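Long-range contact in MAR1 Ribonuclease (Caenorhabditis elegans, PDB 2B34), which probably acts as a hydrolase of the isochorismatase family, perhaps as a ribonuclease: residues Y32-A46 against K182-V194. Residues are numbered along the deposited sequence; the frame is centred on the assembly and turned at random.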
loop_
_atom_site.group_PDB
_atom_site.type_symbol
_atom_site.label_atom_id
_atom_site.label_comp_id
_atom_site.label_asym_id
_atom_site.label_seq_id
_atom_site.Cartn_x
_atom_site.Cartn_y
_atom_site.Cartn_z
ATOM N N TYR A 32 -4.008 -19.578 10.770
ATOM C CA TYR A 32 -4.112 -20.380 9.545
ATOM C C TYR A 32 -2.973 -21.391 9.370
ATOM O O TYR A 32 -2.469 -21.585 8.260
ATOM C CB TYR A 32 -4.223 -19.488 8.296
ATOM C CG TYR A 32 -5.276 -18.407 8.383
ATOM C CD1 TYR A 32 -6.613 -18.678 8.079
ATOM C CD2 TYR A 32 -4.936 -17.110 8.766
ATOM C CE1 TYR A 32 -7.585 -17.677 8.154
ATOM C CE2 TYR A 32 -5.896 -16.108 8.845
ATOM C CZ TYR A 32 -7.216 -16.396 8.539
ATOM O OH TYR A 32 -8.160 -15.398 8.617
ATOM N N PHE A 33 -2.570 -22.042 10.461
ATOM C CA PHE A 33 -1.493 -23.030 10.385
ATOM C C PHE A 33 -1.806 -24.170 9.392
ATOM O O PHE A 33 -0.995 -24.452 8.507
ATOM C CB PHE A 33 -1.120 -23.567 11.774
ATOM C CG PHE A 33 0.136 -24.395 11.784
ATOM C CD1 PHE A 33 1.389 -23.783 11.789
ATOM C CD2 PHE A 33 0.071 -25.786 11.780
ATOM C CE1 PHE A 33 2.561 -24.546 11.797
ATOM C CE2 PHE A 33 1.237 -26.556 11.785
ATOM C CZ PHE A 33 2.484 -25.934 11.797
ATOM N N PRO A 34 -2.985 -24.816 9.520
ATOM C CA PRO A 34 -3.320 -25.885 8.575
ATOM C C PRO A 34 -3.312 -25.462 7.100
ATOM O O PRO A 34 -2.856 -26.227 6.244
ATOM C CB PRO A 34 -4.721 -26.308 9.021
ATOM C CG PRO A 34 -4.761 -25.968 10.483
ATOM C CD PRO A 34 -4.047 -24.650 10.535
ATOM N N GLU A 35 -3.813 -24.261 6.815
ATOM C CA GLU A 35 -3.867 -23.724 5.446
ATOM C C GLU A 35 -2.466 -23.529 4.871
ATOM O O GLU A 35 -2.176 -23.917 3.736
ATOM C CB GLU A 35 -4.616 -22.382 5.433
ATOM C CG GLU A 35 -6.121 -22.471 5.671
ATOM C CD GLU A 35 -6.531 -22.377 7.136
ATOM O OE1 GLU A 35 -5.732 -22.717 8.030
ATOM O OE2 GLU A 35 -7.678 -21.966 7.398
ATOM N N ILE A 36 -1.613 -22.925 5.683
ATOM C CA ILE A 36 -0.231 -22.614 5.346
ATOM C C ILE A 36 0.604 -23.875 5.093
ATOM O O ILE A 36 1.474 -23.881 4.219
ATOM C CB ILE A 36 0.381 -21.693 6.453
ATOM C CG1 ILE A 36 0.376 -20.232 6.000
ATOM C CG2 ILE A 36 1.773 -22.124 6.876
ATOM C CD1 ILE A 36 -0.985 -19.587 5.982
ATOM N N ILE A 37 0.318 -24.936 5.845
ATOM C CA ILE A 37 0.945 -26.244 5.627
ATOM C C ILE A 37 0.526 -26.821 4.275
ATOM O O ILE A 37 1.377 -27.223 3.481
ATOM C CB ILE A 37 0.608 -27.252 6.768
ATOM C CG1 ILE A 37 1.234 -26.814 8.104
ATOM C CG2 ILE A 37 0.997 -28.701 6.374
ATOM C CD1 ILE A 37 2.739 -26.488 8.069
ATOM N N THR A 38 -0.783 -26.849 4.018
ATOM C CA THR A 38 -1.305 -27.305 2.729
ATOM C C THR A 38 -0.658 -26.552 1.565
ATOM O O THR A 38 -0.226 -27.159 0.585
ATOM C CB THR A 38 -2.850 -27.171 2.655
ATOM O OG1 THR A 38 -3.442 -28.003 3.656
ATOM C CG2 THR A 38 -3.376 -27.604 1.294
ATOM N N THR A 39 -0.585 -25.231 1.690
ATOM C CA THR A 39 -0.052 -24.386 0.624
ATOM C C THR A 39 1.476 -24.495 0.516
ATOM O O THR A 39 2.010 -24.533 -0.590
ATOM C CB THR A 39 -0.514 -22.925 0.792
ATOM O OG1 THR A 39 -1.941 -22.901 0.874
ATOM C CG2 THR A 39 -0.087 -22.077 -0.389
ATOM N N SER A 40 2.165 -24.560 1.655
ATOM C CA SER A 40 3.614 -24.812 1.653
ATOM C C SER A 40 3.942 -26.159 1.003
ATOM O O SER A 40 4.945 -26.276 0.305
ATOM C CB SER A 40 4.211 -24.733 3.064
ATOM O OG SER A 40 4.073 -23.427 3.611
ATOM N N ARG A 41 3.094 -27.166 1.223
ATOM C CA ARG A 41 3.267 -28.477 0.571
ATOM C C ARG A 41 3.162 -28.382 -0.957
ATOM O O ARG A 41 3.861 -29.101 -1.674
ATOM C CB ARG A 41 2.288 -29.514 1.147
ATOM C CG ARG A 41 2.348 -30.929 0.523
ATOM C CD ARG A 41 3.728 -31.611 0.632
ATOM N NE ARG A 41 3.790 -32.795 -0.229
ATOM C CZ ARG A 41 3.449 -34.027 0.146
ATOM N NH1 ARG A 41 3.035 -34.264 1.383
ATOM N NH2 ARG A 41 3.521 -35.030 -0.721
ATOM N N ARG A 42 2.305 -27.486 -1.450
ATOM C CA ARG A 42 2.181 -27.239 -2.896
ATOM C C ARG A 42 3.481 -26.736 -3.517
ATOM O O ARG A 42 3.866 -27.178 -4.607
ATOM C CB ARG A 42 1.045 -26.254 -3.197
ATOM C CG ARG A 42 -0.332 -26.822 -2.965
ATOM C CD ARG A 42 -1.407 -25.755 -3.081
ATOM N NE ARG A 42 -2.743 -26.320 -2.883
ATOM C CZ ARG A 42 -3.846 -25.867 -3.469
ATOM N NH1 ARG A 42 -3.791 -24.843 -4.312
ATOM N NH2 ARG A 42 -5.006 -26.449 -3.223
ATOM N N LEU A 43 4.148 -25.811 -2.824
ATOM C CA LEU A 43 5.415 -25.261 -3.294
ATOM C C LEU A 43 6.551 -26.273 -3.216
ATOM O O LEU A 43 7.381 -26.346 -4.123
ATOM C CB LEU A 43 5.772 -23.987 -2.528
ATOM C CG LEU A 43 5.083 -22.783 -3.173
ATOM C CD1 LEU A 43 4.403 -21.933 -2.142
ATOM C CD2 LEU A 43 6.043 -21.984 -4.053
ATOM N N ILE A 44 6.576 -27.043 -2.128
ATOM C CA ILE A 44 7.531 -28.140 -1.964
ATOM C C ILE A 44 7.394 -29.173 -3.092
ATOM O O ILE A 44 8.397 -29.596 -3.663
ATOM C CB ILE A 44 7.401 -28.793 -0.568
ATOM C CG1 ILE A 44 8.094 -27.921 0.485
ATOM C CG2 ILE A 44 7.998 -30.196 -0.557
ATOM C CD1 ILE A 44 7.661 -28.203 1.914
ATOM N N ASP A 45 6.154 -29.557 -3.408
ATOM C CA ASP A 45 5.864 -30.468 -4.518
ATOM C C ASP A 45 6.296 -29.867 -5.854
ATOM O O ASP A 45 6.895 -30.555 -6.684
ATOM C CB ASP A 45 4.369 -30.795 -4.589
ATOM C CG ASP A 45 3.900 -31.708 -3.467
ATOM O OD1 ASP A 45 4.722 -32.411 -2.839
ATOM O OD2 ASP A 45 2.673 -31.722 -3.220
ATOM N N ALA A 46 5.981 -28.587 -6.055
ATOM C CA ALA A 46 6.364 -27.873 -7.271
ATOM C C ALA A 46 7.876 -27.818 -7.434
ATOM O O ALA A 46 8.380 -28.006 -8.540
ATOM C CB ALA A 46 5.778 -26.476 -7.284
ATOM N N LYS A 182 -1.781 -30.150 -11.492
ATOM C CA LYS A 182 -2.462 -30.985 -10.492
ATOM C C LYS A 182 -2.453 -30.335 -9.114
ATOM O O LYS A 182 -3.437 -30.414 -8.382
ATOM C CB LYS A 182 -1.815 -32.380 -10.394
ATOM C CG LYS A 182 -1.791 -33.196 -11.687
ATOM C CD LYS A 182 -3.168 -33.710 -12.084
ATOM C CE LYS A 182 -3.113 -34.452 -13.417
ATOM N NZ LYS A 182 -4.479 -34.778 -13.930
ATOM N N LEU A 183 -1.337 -29.689 -8.778
ATOM C CA LEU A 183 -1.152 -29.036 -7.478
ATOM C C LEU A 183 -2.042 -27.806 -7.294
ATOM O O LEU A 183 -2.318 -27.404 -6.161
ATOM C CB LEU A 183 0.316 -28.633 -7.272
ATOM C CG LEU A 183 1.440 -29.587 -7.697
ATOM C CD1 LEU A 183 2.784 -28.879 -7.623
ATOM C CD2 LEU A 183 1.452 -30.870 -6.860
ATOM N N ILE A 184 -2.483 -27.217 -8.406
ATOM C CA ILE A 184 -3.270 -25.978 -8.380
ATOM C C ILE A 184 -4.697 -26.135 -8.929
ATOM O O ILE A 184 -5.354 -25.140 -9.270
ATOM C CB ILE A 184 -2.550 -24.816 -9.121
ATOM C CG1 ILE A 184 -2.309 -25.173 -10.594
ATOM C CG2 ILE A 184 -1.240 -24.441 -8.412
ATOM C CD1 ILE A 184 -2.491 -24.019 -11.532
ATOM N N LEU A 185 -5.179 -27.378 -8.996
ATOM C CA LEU A 185 -6.526 -27.667 -9.499
ATOM C C LEU A 185 -7.600 -26.948 -8.687
ATOM O O LEU A 185 -8.546 -26.391 -9.245
ATOM C CB LEU A 185 -6.787 -29.178 -9.518
ATOM C CG LEU A 185 -8.081 -29.675 -10.172
ATOM C CD1 LEU A 185 -8.003 -29.561 -11.691
ATOM C CD2 LEU A 185 -8.362 -31.115 -9.755
ATOM N N THR A 186 -7.448 -26.971 -7.369
ATOM C CA THR A 186 -8.278 -26.169 -6.486
ATOM C C THR A 186 -7.461 -24.969 -6.007
ATOM O O THR A 186 -6.234 -25.053 -5.887
ATOM C CB THR A 186 -8.796 -26.986 -5.271
ATOM O OG1 THR A 186 -7.700 -27.338 -4.419
ATOM C CG2 THR A 186 -9.506 -28.260 -5.736
ATOM N N SER A 187 -8.141 -23.852 -5.753
ATOM C CA SER A 187 -7.488 -22.660 -5.217
ATOM C C SER A 187 -6.907 -22.945 -3.837
ATOM O O SER A 187 -7.516 -23.653 -3.033
ATOM C CB SER A 187 -8.475 -21.490 -5.130
ATOM O OG SER A 187 -8.942 -21.121 -6.414
ATOM N N ALA A 188 -5.727 -22.388 -3.572
ATOM C CA ALA A 188 -5.101 -22.487 -2.256
ATOM C C ALA A 188 -6.088 -22.024 -1.190
ATOM O O ALA A 188 -6.861 -21.101 -1.435
ATOM C CB ALA A 188 -3.832 -21.655 -2.212
ATOM N N PRO A 189 -6.088 -22.682 -0.015
ATOM C CA PRO A 189 -7.000 -22.281 1.051
ATOM C C PRO A 189 -6.841 -20.808 1.431
ATOM O O PRO A 189 -5.715 -20.306 1.529
ATOM C CB PRO A 189 -6.587 -23.182 2.220
ATOM C CG PRO A 189 -5.962 -24.370 1.577
ATOM C CD PRO A 189 -5.255 -23.835 0.381
ATOM N N ASP A 190 -7.974 -20.137 1.633
ATOM C CA ASP A 190 -8.019 -18.733 2.023
ATOM C C ASP A 190 -7.403 -18.505 3.394
ATOM O O ASP A 190 -7.633 -19.278 4.324
ATOM C CB ASP A 190 -9.469 -18.238 2.036
ATOM C CG ASP A 190 -9.593 -16.803 2.532
ATOM O OD1 ASP A 190 -9.416 -15.879 1.716
ATOM O OD2 ASP A 190 -9.861 -16.602 3.737
ATOM N N THR A 191 -6.629 -17.431 3.515
ATOM C CA THR A 191 -6.061 -17.030 4.801
ATOM C C THR A 191 -6.402 -15.584 5.187
ATOM O O THR A 191 -5.618 -14.900 5.852
ATOM C CB THR A 191 -4.534 -17.281 4.861
ATOM O OG1 THR A 191 -3.875 -16.488 3.869
ATOM C CG2 THR A 191 -4.223 -18.753 4.624
ATOM N N GLY A 192 -7.587 -15.138 4.767
ATOM C CA GLY A 192 -8.144 -13.839 5.158
ATOM C C GLY A 192 -7.381 -12.592 4.740
ATOM O O GLY A 192 -7.501 -11.540 5.382
ATOM N N LEU A 193 -6.613 -12.703 3.660
ATOM C CA LEU A 193 -5.735 -11.620 3.214
ATOM C C LEU A 193 -6.446 -10.501 2.444
ATOM O O LEU A 193 -5.919 -9.398 2.321
ATOM C CB LEU A 193 -4.585 -12.183 2.376
ATOM C CG LEU A 193 -3.538 -13.010 3.128
ATOM C CD1 LEU A 193 -2.702 -13.825 2.155
ATOM C CD2 LEU A 193 -2.654 -12.128 4.019
ATOM N N VAL A 194 -7.635 -10.790 1.929
ATOM C CA VAL A 194 -8.372 -9.831 1.111
ATOM C C VAL A 194 -9.439 -9.124 1.950
ATOM O O VAL A 194 -10.258 -9.788 2.586
ATOM C CB VAL A 194 -9.022 -10.511 -0.121
ATOM C CG1 VAL A 194 -9.612 -9.466 -1.074
ATOM C CG2 VAL A 194 -8.005 -11.360 -0.843
HETATM O O HOH W 1 -9.195 -21.291 4.950
HETATM O O HOH W 2 -3.246 -21.097 2.155
#
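Arg42 supplies the direct hydrogen bonds between helix 33-49 and the C-terminal segment 182-194. Its chain runs extended from CG to NE (chi2 172°, chi3 179°) and carries the guanidinium into the loop that follows helix 177-183. There NH1 donates to Thr186 O at 2.9 Å, somewhat out of the guanidinium plane, while NH2 makes weak bonds to Thr186 O and Thr186 OG1. Leu183 O lies over one face of the group, and Ala188 CA and Pro189 CD cover the opposite one.

Water extends the polar contact along the helix: one molecule joins Glu35 OE2 to Asp190 O, another Thr39 OG1 to Pro189 O.

Apolar contacts lie at both ends and along the middle. Leu183 spreads its two methyls, CD2 reaching Asp45 CB (3.7 Å) and CD1 approaching Ala46 CB (3.9 Å), while Glu35 CG rests on Pro189 CB at 3.6 Å. Thr191 CG2 meets Ile36 CD1 at 3.6 Å.

A CH-pi contact forms at the N-cap, where Thr191 CA sits 3.7 Å from the Tyr32 ring centroid; Thr191 O stands over the same face, nearer the rim. An alanine in place of Tyr32 would probably uncover the backbone of Thr191 and leave the end of the segment less firmly held against the helix.

Helix 33-49 packs on the parallel sheet of this isochorismatase-family fold through Ser40 and Leu43; Thr191 OG1 is hydrogen-bonded to Arg144. Leu185 O bonds to Arg139 of one neighbouring subunit and Gly192 O to Ser197 of another. One arginine, two waters and small apolar patches thus hold this largely irregular tail, mainly by its backbone carbonyls.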